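Local coordinates for purine nucleoside phosphorylase (Grouper iridovirus, PDB 3KHS), which probably catalyses the reversible phosphorolysis of purine nucleosides to free base and ribose 1-phosphate in purine salvage, at residues R21-I26 with G104-V109; N71-V76 with K278-L283. All coordinates share one frame; numbering follows the deposited sequence.

Contact 1 (R21-I26 with G104-V109)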
ATOM      1  N   ARG B  21      19.476 -16.685 -29.497  1.00 63.89           N
ATOM      2  CA  ARG B  21      18.596 -16.018 -28.569  1.00 60.78           C
ATOM      3  C   ARG B  21      18.704 -16.759 -27.244  1.00 56.07           C
ATOM      4  O   ARG B  21      18.782 -17.983 -27.218  1.00 51.69           O
ATOM      5  CB  ARG B  21      17.155 -16.045 -29.079  1.00 65.81           C
ATOM      6  CG  ARG B  21      16.959 -15.385 -30.443  1.00 70.01           C
ATOM      7  CD  ARG B  21      15.485 -15.158 -30.710  1.00 72.29           C
ATOM      8  NE  ARG B  21      15.059 -13.808 -30.330  1.00 81.89           N
ATOM      9  CZ  ARG B  21      13.793 -13.445 -30.105  1.00 84.35           C
ATOM     10  NH1 ARG B  21      12.805 -14.332 -30.212  1.00 83.71           N
ATOM     11  NH2 ARG B  21      13.505 -12.185 -29.789  1.00 79.18           N
ATOM     12  N   PRO B  22      18.749 -16.019 -26.129  1.00 52.99           N
ATOM     13  CA  PRO B  22      18.844 -16.630 -24.807  1.00 49.20           C
ATOM     14  C   PRO B  22      17.570 -17.405 -24.493  1.00 47.85           C
ATOM     15  O   PRO B  22      16.481 -16.990 -24.871  1.00 49.51           O
ATOM     16  CB  PRO B  22      19.034 -15.425 -23.901  1.00 50.87           C
ATOM     17  CG  PRO B  22      18.246 -14.364 -24.614  1.00 48.20           C
ATOM     18  CD  PRO B  22      18.731 -14.552 -26.018  1.00 53.15           C
ATOM     19  N   VAL B  23      17.708 -18.547 -23.825  1.00 45.97           N
ATOM     20  CA  VAL B  23      16.543 -19.354 -23.471  1.00 44.02           C
ATOM     21  C   VAL B  23      16.357 -19.341 -21.940  1.00 44.54           C
ATOM     22  O   VAL B  23      15.257 -19.603 -21.412  1.00 41.98           O
ATOM     23  CB  VAL B  23      16.693 -20.816 -23.974  1.00 42.87           C
ATOM     24  CG1 VAL B  23      17.976 -21.437 -23.437  1.00 42.23           C
ATOM     25  CG2 VAL B  23      15.487 -21.644 -23.533  1.00 46.62           C
ATOM     26  N   LEU B  24      17.446 -19.043 -21.235  1.00 38.39           N
ATOM     27  CA  LEU B  24      17.405 -18.952 -19.786  1.00 40.99           C
ATOM     28  C   LEU B  24      17.865 -17.572 -19.327  1.00 38.34           C
ATOM     29  O   LEU B  24      18.853 -17.025 -19.834  1.00 42.30           O
ATOM     30  CB  LEU B  24      18.297 -20.002 -19.122  1.00 41.75           C
ATOM     31  CG  LEU B  24      18.334 -19.798 -17.597  1.00 39.66           C
ATOM     32  CD1 LEU B  24      17.712 -20.975 -16.902  1.00 34.47           C
ATOM     33  CD2 LEU B  24      19.745 -19.589 -17.148  1.00 38.17           C
ATOM     34  N   GLY B  25      17.155 -17.016 -18.358  1.00 35.43           N
ATOM     35  CA  GLY B  25      17.523 -15.705 -17.846  1.00 35.79           C
ATOM     36  C   GLY B  25      17.970 -15.724 -16.390  1.00 34.47           C
ATOM     37  O   GLY B  25      17.528 -16.547 -15.592  1.00 35.99           O
ATOM     38  N   ILE B  26      18.851 -14.806 -16.030  1.00 36.22           N
ATOM     39  CA  ILE B  26      19.344 -14.728 -14.660  1.00 39.57           C
ATOM     40  C   ILE B  26      19.303 -13.272 -14.192  1.00 40.84           C
ATOM     41  O   ILE B  26      19.679 -12.376 -14.941  1.00 41.35           O
ATOM     42  CB  ILE B  26      20.830 -15.193 -14.528  1.00 41.12           C
ATOM     43  CG1 ILE B  26      21.035 -16.550 -15.198  1.00 41.95           C
ATOM     44  CG2 ILE B  26      21.236 -15.253 -13.036  1.00 27.12           C
ATOM     45  CD1 ILE B  26      22.495 -16.928 -15.339  1.00 38.70           C
ATOM     46  N   GLY B 104      12.607 -14.332 -25.802  1.00 48.02           N
ATOM     47  CA  GLY B 104      12.384 -15.760 -25.935  1.00 45.18           C
ATOM     48  C   GLY B 104      12.809 -16.575 -24.721  1.00 47.28           C
ATOM     49  O   GLY B 104      12.866 -17.809 -24.797  1.00 43.13           O
ATOM     50  N   VAL B 105      13.108 -15.907 -23.602  1.00 44.86           N
ATOM     51  CA  VAL B 105      13.505 -16.642 -22.408  1.00 43.87           C
ATOM     52  C   VAL B 105      12.351 -17.499 -21.910  1.00 41.38           C
ATOM     53  O   VAL B 105      11.203 -17.089 -21.921  1.00 38.13           O
ATOM     54  CB  VAL B 105      13.971 -15.731 -21.266  1.00 41.75           C
ATOM     55  CG1 VAL B 105      14.294 -16.587 -20.048  1.00 36.72           C
ATOM     56  CG2 VAL B 105      15.217 -14.969 -21.679  1.00 38.58           C
ATOM     57  N   LYS B 106      12.669 -18.711 -21.481  1.00 48.84           N
ATOM     58  CA  LYS B 106      11.641 -19.622 -20.992  1.00 47.63           C
ATOM     59  C   LYS B 106      11.729 -19.854 -19.494  1.00 41.26           C
ATOM     60  O   LYS B 106      10.725 -20.108 -18.851  1.00 38.71           O
ATOM     61  CB  LYS B 106      11.706 -20.947 -21.770  1.00 47.33           C
ATOM     62  CG  LYS B 106      11.132 -20.803 -23.166  1.00 53.96           C
ATOM     63  CD  LYS B 106      11.453 -22.019 -24.015  1.00 69.65           C
ATOM     64  CE  LYS B 106      10.874 -21.915 -25.432  1.00 72.66           C
ATOM     65  NZ  LYS B 106      11.097 -23.182 -26.222  1.00 75.03           N
ATOM     66  N   ILE B 107      12.932 -19.737 -18.950  1.00 40.48           N
ATOM     67  CA  ILE B 107      13.137 -19.929 -17.524  1.00 42.88           C
ATOM     68  C   ILE B 107      13.943 -18.769 -16.956  1.00 39.47           C
ATOM     69  O   ILE B 107      14.907 -18.313 -17.576  1.00 37.14           O
ATOM     70  CB  ILE B 107      13.890 -21.240 -17.250  1.00 43.73           C
ATOM     71  CG1 ILE B 107      13.048 -22.428 -17.731  1.00 43.62           C
ATOM     72  CG2 ILE B 107      14.216 -21.348 -15.767  1.00 42.27           C
ATOM     73  CD1 ILE B 107      13.814 -23.757 -17.741  1.00 44.64           C
ATOM     74  N   VAL B 108      13.531 -18.273 -15.795  1.00 34.65           N
ATOM     75  CA  VAL B 108      14.258 -17.176 -15.170  1.00 34.24           C
ATOM     76  C   VAL B 108      14.718 -17.575 -13.755  1.00 33.78           C
ATOM     77  O   VAL B 108      13.929 -18.066 -12.946  1.00 32.34           O
ATOM     78  CB  VAL B 108      13.391 -15.905 -15.096  1.00 36.13           C
ATOM     79  CG1 VAL B 108      14.120 -14.802 -14.307  1.00 31.08           C
ATOM     80  CG2 VAL B 108      13.051 -15.418 -16.507  1.00 36.67           C
ATOM     81  N   VAL B 109      16.005 -17.387 -13.476  1.00 36.46           N
ATOM     82  CA  VAL B 109      16.571 -17.715 -12.162  1.00 30.47           C
ATOM     83  C   VAL B 109      16.915 -16.372 -11.489  1.00 34.44           C
ATOM     84  O   VAL B 109      17.811 -15.647 -11.949  1.00 35.10           O
ATOM     85  CB  VAL B 109      17.878 -18.542 -12.283  1.00 31.91           C
ATOM     86  CG1 VAL B 109      18.422 -18.866 -10.880  1.00 32.49           C
ATOM     87  CG2 VAL B 109      17.643 -19.852 -13.068  1.00 27.09           C
TER
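L24, G25 and I26 pair in parallel with I107, V108 and V109, the two strand axes approaching to 4.6 Å with 21° between their directions. The ladder follows the parallel scheme, in which one residue bonds to two that flank its partner. G25 N donates to I107 O at 2.7 Å, and V109 N gives an equally short bond to G25 O. Before the strands begin, V23 O is gripped by K106 N, again at 2.7 Å and almost straight, with a weak second bond from I107 N.

L24, I107 and V109 share one face. CG of L24 lies anti to its backbone N (chi1 175°), and from there CD1 rests on I107 CG2 at 3.7 Å, while V109 CG2 flanks the same methyl. I276 and I279 of helix 257-279 pack over this face. On the reverse, V105 CG1 presses to 3.4 Å from G25 N; G25 has no side chain there, and a beta carbon would come tight against this methyl. V108 turns to M97 and F100 of helix 95-102.

At the strand entrance, G104 ends that helix with a Schellman motif at positive phi. R21 NH1 comes within 4.4 Å of G104 N without bonding to it; the guanidinium is hydrogen-bonded to N15. Such parallel pairing, with helix 257-279 over one face and helix 95-102 over the other, fits the mixed, helix-flanked sheet of the PNP/MTAP phosphorylase fold.

Contact 2 (N71-V76 with K278-L283)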
ATOM      1  N   ASN B  71      27.114 -24.157 -19.225  1.00 55.86           N
ATOM      2  CA  ASN B  71      26.791 -25.573 -19.368  1.00 58.71           C
ATOM      3  C   ASN B  71      25.983 -25.878 -20.641  1.00 58.46           C
ATOM      4  O   ASN B  71      25.063 -26.696 -20.634  1.00 58.91           O
ATOM      5  CB  ASN B  71      26.060 -26.076 -18.111  1.00 58.85           C
ATOM      6  CG  ASN B  71      26.928 -25.979 -16.844  1.00 62.27           C
ATOM      7  OD1 ASN B  71      28.132 -26.225 -16.883  1.00 59.91           O
ATOM      8  ND2 ASN B  71      26.309 -25.634 -15.720  1.00 66.54           N
ATOM      9  N   GLY B  72      26.346 -25.202 -21.730  1.00 59.26           N
ATOM     10  CA  GLY B  72      25.686 -25.413 -23.010  1.00 60.00           C
ATOM     11  C   GLY B  72      24.350 -24.729 -23.220  1.00 58.32           C
ATOM     12  O   GLY B  72      23.672 -24.973 -24.224  1.00 60.67           O
ATOM     13  N   VAL B  73      23.980 -23.864 -22.282  1.00 54.99           N
ATOM     14  CA  VAL B  73      22.718 -23.143 -22.334  1.00 49.07           C
ATOM     15  C   VAL B  73      22.934 -21.665 -22.637  1.00 45.91           C
ATOM     16  O   VAL B  73      23.734 -21.034 -21.962  1.00 44.59           O
ATOM     17  CB  VAL B  73      22.015 -23.280 -20.965  1.00 47.42           C
ATOM     18  CG1 VAL B  73      20.679 -22.544 -20.970  1.00 46.12           C
ATOM     19  CG2 VAL B  73      21.834 -24.770 -20.627  1.00 39.76           C
ATOM     20  N   SER B  74      22.251 -21.117 -23.646  1.00 45.84           N
ATOM     21  CA  SER B  74      22.399 -19.694 -23.947  1.00 45.04           C
ATOM     22  C   SER B  74      21.562 -18.919 -22.915  1.00 44.01           C
ATOM     23  O   SER B  74      20.342 -19.123 -22.760  1.00 43.31           O
ATOM     24  CB  SER B  74      21.935 -19.386 -25.368  1.00 45.58           C
ATOM     25  OG  SER B  74      20.678 -19.975 -25.601  1.00 53.81           O
ATOM     26  N   CYS B  75      22.238 -18.032 -22.203  1.00 41.58           N
ATOM     27  CA  CYS B  75      21.601 -17.253 -21.153  1.00 42.64           C
ATOM     28  C   CYS B  75      21.787 -15.754 -21.349  1.00 43.19           C
ATOM     29  O   CYS B  75      22.699 -15.301 -22.068  1.00 38.54           O
ATOM     30  CB  CYS B  75      22.223 -17.606 -19.772  1.00 37.37           C
ATOM     31  SG  CYS B  75      22.422 -19.362 -19.285  1.00 36.98           S
ATOM     32  N   VAL B  76      20.910 -15.006 -20.679  1.00 44.30           N
ATOM     33  CA  VAL B  76      20.978 -13.552 -20.619  1.00 41.62           C
ATOM     34  C   VAL B  76      21.006 -13.322 -19.104  1.00 41.66           C
ATOM     35  O   VAL B  76      20.172 -13.860 -18.377  1.00 37.50           O
ATOM     36  CB  VAL B  76      19.745 -12.837 -21.262  1.00 33.67           C
ATOM     37  CG1 VAL B  76      18.480 -13.354 -20.705  1.00 27.79           C
ATOM     38  CG2 VAL B  76      19.832 -11.344 -20.994  1.00 35.04           C
ATOM     39  N   LYS B 278      21.227 -29.099 -14.653  1.00 53.86           N
ATOM     40  CA  LYS B 278      20.052 -29.972 -14.520  1.00 52.56           C
ATOM     41  C   LYS B 278      18.901 -29.527 -15.425  1.00 56.18           C
ATOM     42  O   LYS B 278      18.072 -30.344 -15.835  1.00 58.78           O
ATOM     43  CB  LYS B 278      19.554 -29.999 -13.065  1.00 44.67           C
ATOM     44  CG  LYS B 278      20.551 -30.594 -12.094  1.00 43.55           C
ATOM     45  CD  LYS B 278      20.192 -30.309 -10.652  1.00 39.26           C
ATOM     46  CE  LYS B 278      21.037 -31.143  -9.715  1.00 40.84           C
ATOM     47  NZ  LYS B 278      20.726 -32.614  -9.881  1.00 41.93           N
ATOM     48  N   ILE B 279      18.840 -28.228 -15.714  1.00 58.14           N
ATOM     49  CA  ILE B 279      17.804 -27.669 -16.575  1.00 56.94           C
ATOM     50  C   ILE B 279      18.026 -28.051 -18.039  1.00 57.24           C
ATOM     51  O   ILE B 279      17.070 -28.306 -18.770  1.00 55.42           O
ATOM     52  CB  ILE B 279      17.779 -26.128 -16.475  1.00 57.42           C
ATOM     53  CG1 ILE B 279      17.381 -25.704 -15.067  1.00 61.64           C
ATOM     54  CG2 ILE B 279      16.805 -25.554 -17.485  1.00 61.71           C
ATOM     55  CD1 ILE B 279      17.353 -24.191 -14.857  1.00 62.76           C
ATOM     56  N   ARG B 280      19.288 -28.082 -18.459  1.00 58.42           N
ATOM     57  CA  ARG B 280      19.637 -28.424 -19.832  1.00 62.14           C
ATOM     58  C   ARG B 280      19.029 -29.760 -20.269  1.00 66.55           C
ATOM     59  O   ARG B 280      19.058 -30.113 -21.444  1.00 68.91           O
ATOM     60  CB  ARG B 280      21.161 -28.451 -19.983  1.00 57.00           C
ATOM     61  CG  ARG B 280      21.641 -28.880 -21.352  1.00 58.14           C
ATOM     62  CD  ARG B 280      23.138 -28.672 -21.517  1.00 56.70           C
ATOM     63  NE  ARG B 280      23.923 -29.161 -20.383  1.00 58.81           N
ATOM     64  CZ  ARG B 280      23.818 -30.376 -19.851  1.00 57.75           C
ATOM     65  NH1 ARG B 280      22.952 -31.256 -20.343  1.00 52.48           N
ATOM     66  NH2 ARG B 280      24.589 -30.710 -18.819  1.00 54.92           N
ATOM     67  N   GLY B 281      18.464 -30.496 -19.319  1.00 70.72           N
ATOM     68  CA  GLY B 281      17.845 -31.763 -19.650  1.00 73.17           C
ATOM     69  C   GLY B 281      16.367 -31.609 -19.967  1.00 75.97           C
ATOM     70  O   GLY B 281      15.669 -32.610 -20.155  1.00 77.35           O
ATOM     71  N   GLU B 282      15.884 -30.367 -20.018  1.00 77.05           N
ATOM     72  CA  GLU B 282      14.478 -30.105 -20.324  1.00 77.87           C
ATOM     73  C   GLU B 282      14.235 -28.736 -20.996  1.00 79.93           C
ATOM     74  O   GLU B 282      13.737 -27.795 -20.369  1.00 82.23           O
ATOM     75  CB  GLU B 282      13.611 -30.236 -19.050  1.00 77.39           C
ATOM     76  CG  GLU B 282      13.745 -29.106 -18.006  1.00 77.03           C
ATOM     77  CD  GLU B 282      12.640 -29.131 -16.936  1.00 75.69           C
ATOM     78  OE1 GLU B 282      11.444 -28.994 -17.267  1.00 68.92           O
ATOM     79  OE2 GLU B 282      12.972 -29.288 -15.751  1.00 77.86           O
ATOM     80  N   LEU B 283      14.590 -28.634 -22.278  1.00 79.30           N
ATOM     81  CA  LEU B 283      14.400 -27.403 -23.057  1.00 75.10           C
ATOM     82  C   LEU B 283      13.918 -27.715 -24.498  1.00 76.73           C
ATOM     83  O   LEU B 283      12.822 -28.318 -24.646  1.00 73.92           O
ATOM     84  CB  LEU B 283      15.709 -26.599 -23.111  1.00 67.65           C
ATOM     85  CG  LEU B 283      16.242 -25.906 -21.853  1.00 61.60           C
ATOM     86  CD1 LEU B 283      17.599 -25.252 -22.169  1.00 54.18           C
ATOM     87  CD2 LEU B 283      15.239 -24.853 -21.366  1.00 58.67           C
TER
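V73 meets the side chain of R280 obliquely, CG2 of the valine lying 3.8 Å from CB of the arginine and a little farther from CG. The contact thus uses the aliphatic root of the arginine, while its polar end reaches past the valine to N71 and G72, the two-residue connection of the beta hairpin formed by strands 64-70 and 73-79. CG of R280 stands anti to the backbone N (chi1 176°) and the chain runs on extended to CD; the bend comes at chi3, 47°, which turns NE out of line. NE then faces N71 O at 2.7 Å, with that oxygen at the edge of the guanidinium and near its plane. The bond is weak, its N-H...O angle being 126°, and the position of the oxygen is itself uncertain.

G72, at positive phi, brings its CA to 4.4 Å from R280 CD; a beta carbon at this position would point at the arginine and sit tight against CD. The other branch of V73 looks to the end of the modelled chain: CG1 lies 4.3 Å from L283 CD1, a loose apolar touch. A type I turn from I279 to E282, closed by E282 N to I279 O at 2.7 Å, carries the chain round to L283.

Little surface is buried here, and most touching residues are exposed. The contact joins the start of strand 73-79, which also pairs with strand 24-28, to the tail leaving helix 257-279; E282 in the tail forms a salt bridge with R231, and I279 near the helix end packs on L24 and L167.

From the N terminus, the chain passes first through 21-26, then 71-76, then 104-109, and reaches 278-283 only at its modelled end. Contact 1 therefore closes a loop of 77 intervening residues and contact 2 one of 201, and the two cross, because their segments alternate. They meet in one sheet: strand 24-28 lies between strands 73-79 and 107-116, and backbone pairs such as I26 N to V76 O, 2.9 Å, join the contacts directly. The C-terminal helix completes the tie, since its end lies against strands 24-28 and 107-116. The centres of the two contacts lie about 9 Å apart, so two early strands, strand 107-116 and the end of the last helix meet in one region.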